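PDB 3G8K: lectin-related NK cell receptor LY49L1 from Mus musculus, which is a natural killer cell receptor whose C-type lectin-like domain probably recognises MHC class I, as in other Ly49 receptors, and may bind carbohydrate. Local coordinates for residues A[61-66]-A[118-123]. The protein carries 1 engineered substitution. Residues are numbered along the deposited sequence; the frame is centred on the assembly and turned at random.
Sequences DSYWIG and ICICGK. Engineered in segment 61-66: Y63 (natural residue Cys).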
ATOM      1  N   ASP A  61      -2.338 -12.562   2.913  1.00 34.73           N
ATOM      2  CA  ASP A  61      -1.482 -13.417   3.711  1.00 32.82           C
ATOM      3  C   ASP A  61      -1.947 -13.199   5.104  1.00 31.03           C
ATOM      4  O   ASP A  61      -2.988 -12.520   5.319  1.00 30.56           O
ATOM      5  CB  ASP A  61       0.051 -13.152   3.521  1.00 34.35           C
ATOM      6  CG  ASP A  61       0.887 -14.401   3.712  1.00 35.61           C
ATOM      7  OD1 ASP A  61       0.325 -15.365   4.290  1.00 37.94           O
ATOM      8  OD2 ASP A  61       2.082 -14.479   3.279  1.00 40.13           O
ATOM      9  N   SER A  62      -1.222 -13.822   6.035  1.00 28.47           N
ATOM     10  CA  SER A  62      -1.487 -13.759   7.475  1.00 26.49           C
ATOM     11  C   SER A  62      -0.291 -13.124   8.186  1.00 25.64           C
ATOM     12  O   SER A  62       0.854 -13.442   7.901  1.00 24.64           O
ATOM     13  CB  SER A  62      -1.785 -15.127   7.986  1.00 26.03           C
ATOM     14  OG  SER A  62      -3.145 -15.351   7.721  1.00 28.95           O
ATOM     15  N   TYR A  63      -0.591 -12.151   9.041  1.00 22.69           N
ATOM     16  CA  TYR A  63       0.381 -11.233   9.628  1.00 21.48           C
ATOM     17  C   TYR A  63       0.264 -11.214  11.114  1.00 20.12           C
ATOM     18  O   TYR A  63      -0.852 -10.972  11.671  1.00 17.99           O
ATOM     19  CB  TYR A  63       0.169  -9.765   9.121  1.00 21.56           C
ATOM     20  CG  TYR A  63       0.225  -9.659   7.624  1.00 24.63           C
ATOM     21  CD1 TYR A  63       1.434  -9.427   6.980  1.00 24.66           C
ATOM     22  CD2 TYR A  63      -0.919  -9.807   6.833  1.00 26.43           C
ATOM     23  CE1 TYR A  63       1.525  -9.351   5.598  1.00 27.28           C
ATOM     24  CE2 TYR A  63      -0.840  -9.738   5.437  1.00 27.28           C
ATOM     25  CZ  TYR A  63       0.401  -9.496   4.831  1.00 27.49           C
ATOM     26  OH  TYR A  63       0.505  -9.402   3.444  1.00 27.36           O
ATOM     27  N   TRP A  64       1.379 -11.357  11.795  1.00 20.11           N
ATOM     28  CA  TRP A  64       1.331 -11.118  13.281  1.00 21.56           C
ATOM     29  C   TRP A  64       1.128  -9.674  13.595  1.00 21.66           C
ATOM     30  O   TRP A  64       1.664  -8.837  12.913  1.00 21.12           O
ATOM     31  CB  TRP A  64       2.652 -11.540  13.930  1.00 20.41           C
ATOM     32  CG  TRP A  64       2.903 -13.031  14.162  1.00 19.10           C
ATOM     33  CD1 TRP A  64       4.122 -13.738  13.772  1.00 16.28           C
ATOM     34  CD2 TRP A  64       2.044 -14.056  14.732  1.00 18.38           C
ATOM     35  NE1 TRP A  64       3.978 -15.051  14.085  1.00 18.49           N
ATOM     36  CE2 TRP A  64       2.780 -15.286  14.707  1.00 19.16           C
ATOM     37  CE3 TRP A  64       0.773 -14.069  15.292  1.00 19.85           C
ATOM     38  CZ2 TRP A  64       2.257 -16.459  15.219  1.00 23.44           C
ATOM     39  CZ3 TRP A  64       0.268 -15.234  15.775  1.00 17.92           C
ATOM     40  CH2 TRP A  64       0.981 -16.395  15.783  1.00 20.38           C
ATOM     41  N   ILE A  65       0.337  -9.362  14.637  1.00 22.17           N
ATOM     42  CA  ILE A  65       0.091  -7.992  15.028  1.00 21.79           C
ATOM     43  C   ILE A  65       0.281  -8.004  16.540  1.00 21.86           C
ATOM     44  O   ILE A  65       0.435  -9.079  17.153  1.00 23.14           O
ATOM     45  CB  ILE A  65      -1.377  -7.432  14.599  1.00 21.37           C
ATOM     46  CG1 ILE A  65      -2.484  -8.167  15.383  1.00 22.25           C
ATOM     47  CG2 ILE A  65      -1.489  -7.347  13.004  1.00 15.49           C
ATOM     48  CD1 ILE A  65      -3.825  -7.981  14.925  1.00 21.12           C
ATOM     49  N   GLY A  66       0.392  -6.840  17.130  1.00 20.32           N
ATOM     50  CA  GLY A  66       0.876  -6.753  18.525  1.00 20.90           C
ATOM     51  C   GLY A  66      -0.226  -6.919  19.571  1.00 21.22           C
ATOM     52  O   GLY A  66      -0.388  -6.082  20.437  1.00 21.60           O
ATOM     53  N   ILE A 118       4.268 -13.381   8.631  1.00 23.58           N
ATOM     54  CA  ILE A 118       4.823 -12.062   8.276  1.00 23.46           C
ATOM     55  C   ILE A 118       4.584 -11.100   9.444  1.00 24.27           C
ATOM     56  O   ILE A 118       3.497 -11.023   9.928  1.00 24.38           O
ATOM     57  CB  ILE A 118       4.255 -11.508   6.964  1.00 25.56           C
ATOM     58  CG1 ILE A 118       4.571 -12.440   5.752  1.00 26.83           C
ATOM     59  CG2 ILE A 118       4.854 -10.073   6.623  1.00 24.79           C
ATOM     60  CD1 ILE A 118       6.067 -12.721   5.616  1.00 32.90           C
ATOM     61  N   CYS A 119       5.611 -10.377   9.872  1.00 24.17           N
ATOM     62  CA  CYS A 119       5.435  -9.241  10.826  1.00 25.45           C
ATOM     63  C   CYS A 119       4.953  -7.977  10.130  1.00 24.67           C
ATOM     64  O   CYS A 119       5.521  -7.521   9.138  1.00 24.12           O
ATOM     65  CB  CYS A 119       6.734  -8.937  11.639  1.00 22.93           C
ATOM     66  SG  CYS A 119       7.844 -10.356  11.919  1.00 26.37           S
ATOM     67  N   ILE A 120       3.852  -7.412  10.626  1.00 25.71           N
ATOM     68  CA  ILE A 120       3.562  -6.059  10.230  1.00 25.37           C
ATOM     69  C   ILE A 120       3.830  -5.172  11.460  1.00 26.14           C
ATOM     70  O   ILE A 120       3.223  -5.379  12.561  1.00 25.21           O
ATOM     71  CB  ILE A 120       2.181  -5.871   9.608  1.00 25.99           C
ATOM     72  CG1 ILE A 120       1.937  -4.413   9.253  1.00 24.12           C
ATOM     73  CG2 ILE A 120       1.052  -6.351  10.546  1.00 28.75           C
ATOM     74  CD1 ILE A 120       0.562  -4.234   8.569  1.00 28.21           C
ATOM     75  N   CYS A 121       4.812  -4.273  11.267  1.00 25.14           N
ATOM     76  CA  CYS A 121       5.231  -3.247  12.233  1.00 25.01           C
ATOM     77  C   CYS A 121       4.559  -1.895  11.965  1.00 24.06           C
ATOM     78  O   CYS A 121       4.535  -1.441  10.865  1.00 25.45           O
ATOM     79  CB  CYS A 121       6.710  -3.032  12.116  1.00 24.19           C
ATOM     80  SG  CYS A 121       7.679  -4.575  12.209  1.00 26.73           S
ATOM     81  N   GLY A 122       3.979  -1.238  12.946  1.00 25.94           N
ATOM     82  CA  GLY A 122       3.519   0.126  12.669  1.00 24.64           C
ATOM     83  C   GLY A 122       4.385   1.187  13.347  1.00 24.03           C
ATOM     84  O   GLY A 122       5.051   0.919  14.353  1.00 25.15           O
ATOM     85  N   LYS A 123       4.364   2.384  12.788  1.00 25.46           N
ATOM     86  CA  LYS A 123       4.974   3.601  13.321  1.00 26.09           C
ATOM     87  C   LYS A 123       4.149   4.817  12.867  1.00 25.46           C
ATOM     88  O   LYS A 123       3.945   5.034  11.694  1.00 24.12           O
ATOM     89  CB  LYS A 123       6.443   3.771  12.915  1.00 27.85           C
ATOM     90  CG  LYS A 123       7.217   4.898  13.723  1.00 25.24           C
ATOM     91  CD  LYS A 123       8.638   5.061  13.151  1.00 28.42           C
ATOM     92  CE  LYS A 123       9.461   6.164  13.791  1.00 32.99           C
ATOM     93  NZ  LYS A 123      10.661   6.425  12.898  1.00 37.12           N
TER
HETATM   94  O   HOH W   1       2.719 -15.603   6.726  1.00 39.82           O
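Y63 and W64 pair in parallel with I118 and C119, in the C-type lectin-like domain, on strands that diverge by 50° and approach to 4.6 Å between their axes. This short pairing joins strand 118-124, which carries two disulfide cysteines, to strand 62-70, which also pairs with strands 75-78 and 100-104. One firm bond holds it: W64 N donates to I118 O at 2.8 Å, with a C=O...N angle of 160°. The bonds on either side, I118 N to S62 O and I120 N to W64 O, are weak, as the splaying of the strands would suggest. At the first of them a water donates to S62 O and accepts weakly from I118 N.

Side chains alternate across the sheet. Y63, an engineered residue in place of the natural Cys, lies alongside I118. The rotation of its ring (chi2 -90°) turns the CD1–CE1 edge to the beta-branched I118, which presents both CB and CG2 to it; CD1 meets I118 CG2 at 3.5 Å, near the ring plane. Y63 OH is hydrogen-bonded to P59 O. On the opposite face W64 packs edge-to-face with F117 and W28, a large flat side chain suited to a buried aromatic cluster, while C119, small and buried, is tied to C31 by a disulfide. Beyond the paired residues, I120 points toward the other strand. With CG1 anti to the backbone N, its CG2 sits between that N and the carbonyl carbon and is the atom that touches, 3.8 Å from Y63 CB. I65, also branched and apolar, runs beside it, pointing the same way, and the two CG2 methyls of I65 and I120 meet at 3.7 Å.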